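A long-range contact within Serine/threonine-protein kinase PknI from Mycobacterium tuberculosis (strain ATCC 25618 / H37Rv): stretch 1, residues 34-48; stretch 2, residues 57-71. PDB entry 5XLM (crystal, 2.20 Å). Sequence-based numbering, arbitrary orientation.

Stretch 1 34-48: VPLDGTYRIEIQRSK
Stretch 2 (57-71) PQPPDVNTWWAFRTS

Strand 38-44 and strand 62-71 lie side by side as an antiparallel pair, their axes 4.6 Å apart at closest approach and their N-to-C directions 149° apart. Gly38 pairs with Phe68, Tyr40 with Trp66, Ile42 with Thr64 and Ile44 with Val62, each through two backbone hydrogen bonds: Tyr40 N to Trp66 O is 2.7 Å and nearly straight, and Trp66 N to Tyr40 O is also 2.7 Å. Between them lie the non-hydrogen-bonded pairs Thr39-Ala67, Arg41-Trp65 and Glu43-Asn63, with CA atoms 4.3 to 4.6 Å apart. Most phi/psi values are extended, near -110/130, but Gly38 sits at 128/-173, where a CB would jam against the preceding carbonyl oxygen; glycine suits this place.

Phe68 gives up the most surface to the other stretch, 113 Å². With chi1 -89° (m) and chi2 -101°, its ring lies on the face shared by Tyr40 and Ile42. Leu36 CB is 3.7 Å from Phe68 CD1, Tyr40 CB is 3.7 Å from Phe68 CD2, and Ile42 CD1 approaches the ring edge, 4.1 Å from Phe68 CE2. The flat apolar ring thus meets several neighbours at once. Ile42 (m, t) also sets CD1 over one face of the Trp66 indole, 3.5 Å from Trp66 CD1, while Trp66 NE1 satisfies its polarity by donating to Thr64 OG1 at 2.8 Å. On the other face of the sheet, Arg41 (chi1 t) lays its aliphatic CB over the Trp65 five-membered ring, 3.8 Å from the centroid, and its extended chain places Arg41 NH2 2.9 Å from Asn63 OD1.

Asp61, covered over 87 Å², organizes the end of the ladder where stretch 1 turns into the 3-10 segment 46-47. Its chi1 of -50° (m) brings OD1 within reach of Ser47 (chi1 61°, p): Asp61 OD1 accepts from Ser47 N at 3.0 Å and from Ser47 OG at 2.6 Å. A short carboxylate side chain can thus satisfy both donors of one serine. The peptide between Pro59 and Pro60 is cis; past it, Gln58 N donates to Arg46 O at 2.9 Å, carrying backbone pairing past the strands.

At the opposite end, Thr70 (chi1 m) points toward stretch 1 and extends the contact beyond Gly38. Its hydroxyl donates from Thr70 OG1 to Leu36 O at 2.8 Å, and Thr70 N reaches Asp37 OD1 at 3.3 Å, a longer, more bent bond in which a side-chain carboxylate serves as acceptor.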

# COMPACT_ATOMS: atom_id res chain seq x y z
N VAL A 34 4.78 -13.26 -7.09
CA VAL A 34 5.91 -12.50 -7.64
C VAL A 34 6.39 -11.51 -6.59
O VAL A 34 5.58 -10.74 -6.05
CB VAL A 34 5.50 -11.78 -8.93
CG1 VAL A 34 6.68 -11.03 -9.52
CG2 VAL A 34 4.92 -12.76 -9.93
N PRO A 35 7.68 -11.50 -6.24
CA PRO A 35 8.14 -10.59 -5.18
C PRO A 35 7.99 -9.14 -5.59
O PRO A 35 8.06 -8.79 -6.77
CB PRO A 35 9.62 -10.98 -5.00
CG PRO A 35 10.00 -11.64 -6.28
CD PRO A 35 8.77 -12.35 -6.76
N LEU A 36 7.78 -8.29 -4.59
CA LEU A 36 7.69 -6.84 -4.79
C LEU A 36 9.07 -6.25 -4.53
O LEU A 36 9.45 -6.02 -3.38
CB LEU A 36 6.63 -6.23 -3.88
CG LEU A 36 5.19 -6.71 -4.08
CD1 LEU A 36 4.24 -6.00 -3.12
CD2 LEU A 36 4.74 -6.50 -5.52
N ASP A 37 9.82 -6.01 -5.60
CA ASP A 37 11.15 -5.42 -5.50
C ASP A 37 11.31 -4.38 -6.59
O ASP A 37 11.13 -4.68 -7.77
CB ASP A 37 12.25 -6.49 -5.61
CG ASP A 37 12.61 -7.09 -4.27
OD1 ASP A 37 12.09 -8.18 -3.93
OD2 ASP A 37 13.41 -6.46 -3.54
N GLY A 38 11.66 -3.16 -6.19
CA GLY A 38 11.86 -2.05 -7.10
C GLY A 38 11.06 -0.85 -6.66
O GLY A 38 10.45 -0.83 -5.59
N THR A 39 11.07 0.18 -7.51
CA THR A 39 10.29 1.38 -7.25
C THR A 39 8.86 1.17 -7.72
O THR A 39 8.62 0.78 -8.86
CB THR A 39 10.91 2.59 -7.95
OG1 THR A 39 12.24 2.80 -7.47
CG2 THR A 39 10.08 3.84 -7.69
N TYR A 40 7.91 1.43 -6.83
CA TYR A 40 6.49 1.25 -7.12
C TYR A 40 5.73 2.55 -6.91
O TYR A 40 5.99 3.29 -5.96
CB TYR A 40 5.88 0.14 -6.24
CG TYR A 40 6.17 -1.25 -6.74
CD1 TYR A 40 7.40 -1.86 -6.50
CD2 TYR A 40 5.21 -1.98 -7.44
CE1 TYR A 40 7.67 -3.13 -6.95
CE2 TYR A 40 5.47 -3.26 -7.89
CZ TYR A 40 6.70 -3.83 -7.64
OH TYR A 40 6.96 -5.10 -8.09
N ARG A 41 4.80 2.82 -7.81
CA ARG A 41 3.92 3.98 -7.74
C ARG A 41 2.54 3.51 -7.32
O ARG A 41 1.93 2.67 -7.99
CB ARG A 41 3.87 4.70 -9.08
CG ARG A 41 2.66 5.60 -9.27
CD ARG A 41 2.71 6.29 -10.63
NE ARG A 41 1.43 6.88 -10.99
CZ ARG A 41 0.51 6.26 -11.73
NH1 ARG A 41 0.74 5.03 -12.18
NH2 ARG A 41 -0.63 6.87 -12.02
N ILE A 42 2.04 4.04 -6.21
CA ILE A 42 0.75 3.66 -5.65
C ILE A 42 -0.22 4.82 -5.85
O ILE A 42 0.06 5.94 -5.43
CB ILE A 42 0.85 3.28 -4.17
CG1 ILE A 42 1.81 2.10 -3.99
CG2 ILE A 42 -0.52 2.95 -3.60
CD1 ILE A 42 1.91 1.60 -2.56
N GLU A 43 -1.34 4.54 -6.50
CA GLU A 43 -2.39 5.53 -6.72
C GLU A 43 -3.58 5.18 -5.84
O GLU A 43 -4.21 4.13 -6.04
CB GLU A 43 -2.79 5.59 -8.19
CG GLU A 43 -3.81 6.68 -8.50
CD GLU A 43 -4.20 6.73 -9.96
OE1 GLU A 43 -4.46 5.66 -10.55
OE2 GLU A 43 -4.25 7.84 -10.53
N ILE A 44 -3.88 6.04 -4.88
CA ILE A 44 -5.07 5.91 -4.05
C ILE A 44 -6.17 6.72 -4.73
O ILE A 44 -6.17 7.95 -4.66
CB ILE A 44 -4.82 6.38 -2.62
CG1 ILE A 44 -3.66 5.60 -2.00
CG2 ILE A 44 -6.07 6.22 -1.77
CD1 ILE A 44 -3.92 4.11 -1.89
N GLN A 45 -7.10 6.03 -5.38
CA GLN A 45 -8.09 6.69 -6.25
C GLN A 45 -9.29 7.11 -5.41
O GLN A 45 -10.35 6.49 -5.40
CB GLN A 45 -8.49 5.76 -7.38
CG GLN A 45 -7.31 5.30 -8.22
CD GLN A 45 -7.69 4.27 -9.25
OE1 GLN A 45 -8.68 3.56 -9.10
NE2 GLN A 45 -6.90 4.18 -10.31
N ARG A 46 -9.11 8.23 -4.70
CA ARG A 46 -10.15 8.77 -3.82
C ARG A 46 -11.35 9.32 -4.58
O ARG A 46 -12.37 9.61 -3.96
CB ARG A 46 -9.56 9.86 -2.92
CG ARG A 46 -8.97 9.33 -1.62
CD ARG A 46 -8.29 10.42 -0.81
NE ARG A 46 -7.88 9.95 0.51
CZ ARG A 46 -6.70 9.39 0.77
NH1 ARG A 46 -6.41 8.98 2.00
NH2 ARG A 46 -5.80 9.24 -0.20
N SER A 47 -11.26 9.46 -5.91
CA SER A 47 -12.43 9.84 -6.69
C SER A 47 -13.45 8.72 -6.78
O SER A 47 -14.55 8.95 -7.30
CB SER A 47 -12.01 10.27 -8.10
OG SER A 47 -11.38 9.21 -8.79
N LYS A 48 -13.12 7.52 -6.31
CA LYS A 48 -14.02 6.37 -6.33
C LYS A 48 -14.31 5.86 -4.92
O LYS A 48 -14.69 4.70 -4.75
CB LYS A 48 -13.43 5.25 -7.18
CG LYS A 48 -13.11 5.65 -8.61
CD LYS A 48 -12.02 4.76 -9.18
CE LYS A 48 -12.00 4.78 -10.70
NZ LYS A 48 -10.96 3.87 -11.24
N PRO A 57 -17.58 10.10 -3.78
CA PRO A 57 -16.34 10.51 -4.46
C PRO A 57 -15.72 11.73 -3.80
O PRO A 57 -16.39 12.71 -3.49
CB PRO A 57 -16.80 10.81 -5.89
CG PRO A 57 -18.26 11.12 -5.76
CD PRO A 57 -18.76 10.25 -4.65
N GLN A 58 -14.40 11.65 -3.59
CA GLN A 58 -13.62 12.75 -3.02
C GLN A 58 -12.35 12.94 -3.84
O GLN A 58 -11.25 12.58 -3.40
CB GLN A 58 -13.30 12.47 -1.55
CG GLN A 58 -14.53 12.32 -0.66
CD GLN A 58 -14.20 12.35 0.81
OE1 GLN A 58 -13.11 11.94 1.22
NE2 GLN A 58 -15.14 12.83 1.62
N PRO A 59 -12.48 13.51 -5.03
CA PRO A 59 -11.30 13.72 -5.89
C PRO A 59 -10.33 14.70 -5.24
O PRO A 59 -10.72 15.46 -4.34
CB PRO A 59 -11.90 14.29 -7.18
CG PRO A 59 -13.34 13.88 -7.15
CD PRO A 59 -13.72 13.92 -5.71
N PRO A 60 -9.07 14.73 -5.68
CA PRO A 60 -8.50 13.89 -6.74
C PRO A 60 -7.83 12.62 -6.23
O PRO A 60 -7.60 12.48 -5.03
CB PRO A 60 -7.46 14.82 -7.38
CG PRO A 60 -6.94 15.60 -6.21
CD PRO A 60 -8.11 15.76 -5.25
N ASP A 61 -7.52 11.71 -7.15
CA ASP A 61 -6.68 10.58 -6.82
C ASP A 61 -5.29 11.06 -6.44
O ASP A 61 -4.83 12.11 -6.90
CB ASP A 61 -6.60 9.61 -8.01
CG ASP A 61 -7.96 9.26 -8.57
OD1 ASP A 61 -8.96 9.36 -7.82
OD2 ASP A 61 -8.04 8.88 -9.76
N VAL A 62 -4.61 10.30 -5.58
CA VAL A 62 -3.32 10.70 -5.03
C VAL A 62 -2.29 9.63 -5.34
O VAL A 62 -2.48 8.46 -4.97
CB VAL A 62 -3.41 10.96 -3.51
CG1 VAL A 62 -2.03 11.26 -2.95
CG2 VAL A 62 -4.37 12.11 -3.23
N ASN A 63 -1.21 10.02 -5.99
CA ASN A 63 -0.11 9.13 -6.32
C ASN A 63 1.05 9.34 -5.36
O ASN A 63 1.39 10.47 -5.01
CB ASN A 63 0.38 9.35 -7.76
CG ASN A 63 -0.67 9.02 -8.79
OD1 ASN A 63 -0.73 7.90 -9.30
ND2 ASN A 63 -1.51 9.99 -9.12
N THR A 64 1.66 8.23 -4.93
CA THR A 64 2.85 8.25 -4.10
C THR A 64 3.80 7.18 -4.60
O THR A 64 3.39 6.22 -5.26
CB THR A 64 2.53 8.02 -2.61
OG1 THR A 64 1.78 6.81 -2.47
CG2 THR A 64 1.73 9.18 -2.04
N TRP A 65 5.08 7.34 -4.29
CA TRP A 65 6.12 6.43 -4.76
C TRP A 65 6.80 5.75 -3.59
O TRP A 65 7.07 6.37 -2.56
CB TRP A 65 7.14 7.17 -5.63
CG TRP A 65 6.64 7.39 -7.02
CD1 TRP A 65 6.91 6.64 -8.12
CD2 TRP A 65 5.75 8.43 -7.45
NE1 TRP A 65 6.26 7.15 -9.22
CE2 TRP A 65 5.53 8.24 -8.83
CE3 TRP A 65 5.11 9.49 -6.80
CZ2 TRP A 65 4.71 9.08 -9.58
CZ3 TRP A 65 4.30 10.33 -7.55
CH2 TRP A 65 4.10 10.12 -8.92
N TRP A 66 7.09 4.46 -3.76
CA TRP A 66 7.60 3.62 -2.69
C TRP A 66 8.70 2.72 -3.23
O TRP A 66 8.69 2.34 -4.40
CB TRP A 66 6.48 2.77 -2.07
CG TRP A 66 5.33 3.58 -1.55
CD1 TRP A 66 4.31 4.13 -2.27
CD2 TRP A 66 5.08 3.92 -0.18
NE1 TRP A 66 3.44 4.79 -1.44
CE2 TRP A 66 3.89 4.68 -0.15
CE3 TRP A 66 5.74 3.65 1.02
CZ2 TRP A 66 3.36 5.18 1.03
CZ3 TRP A 66 5.21 4.15 2.20
CH2 TRP A 66 4.03 4.91 2.19
N ALA A 67 9.64 2.39 -2.36
CA ALA A 67 10.70 1.43 -2.66
C ALA A 67 10.38 0.13 -1.94
O ALA A 67 10.43 0.07 -0.70
CB ALA A 67 12.07 1.98 -2.25
N PHE A 68 10.02 -0.90 -2.70
CA PHE A 68 9.61 -2.18 -2.16
C PHE A 68 10.77 -3.17 -2.16
O PHE A 68 11.56 -3.21 -3.10
CB PHE A 68 8.45 -2.77 -2.97
CG PHE A 68 7.08 -2.35 -2.49
CD1 PHE A 68 6.32 -3.21 -1.72
CD2 PHE A 68 6.56 -1.11 -2.81
CE1 PHE A 68 5.06 -2.84 -1.28
CE2 PHE A 68 5.31 -0.73 -2.38
CZ PHE A 68 4.55 -1.60 -1.61
N ARG A 69 10.85 -3.97 -1.10
CA ARG A 69 11.74 -5.12 -1.06
C ARG A 69 10.99 -6.27 -0.39
O ARG A 69 10.20 -6.05 0.53
CB ARG A 69 13.06 -4.81 -0.32
CG ARG A 69 13.01 -5.03 1.17
CD ARG A 69 14.17 -4.36 1.89
NE ARG A 69 15.43 -5.09 1.79
CZ ARG A 69 16.57 -4.56 1.36
NH1 ARG A 69 16.62 -3.28 1.00
NH2 ARG A 69 17.67 -5.30 1.30
N THR A 70 11.23 -7.48 -0.87
CA THR A 70 10.49 -8.66 -0.42
C THR A 70 11.46 -9.74 0.03
O THR A 70 12.49 -9.96 -0.60
CB THR A 70 9.58 -9.20 -1.54
OG1 THR A 70 8.60 -8.21 -1.87
CG2 THR A 70 8.88 -10.47 -1.10
N SER A 71 11.13 -10.40 1.14
CA SER A 71 11.87 -11.55 1.63
C SER A 71 10.89 -12.64 2.01
O SER A 71 9.91 -12.39 2.73
CB SER A 71 12.75 -11.17 2.83
OG SER A 71 11.97 -10.79 3.94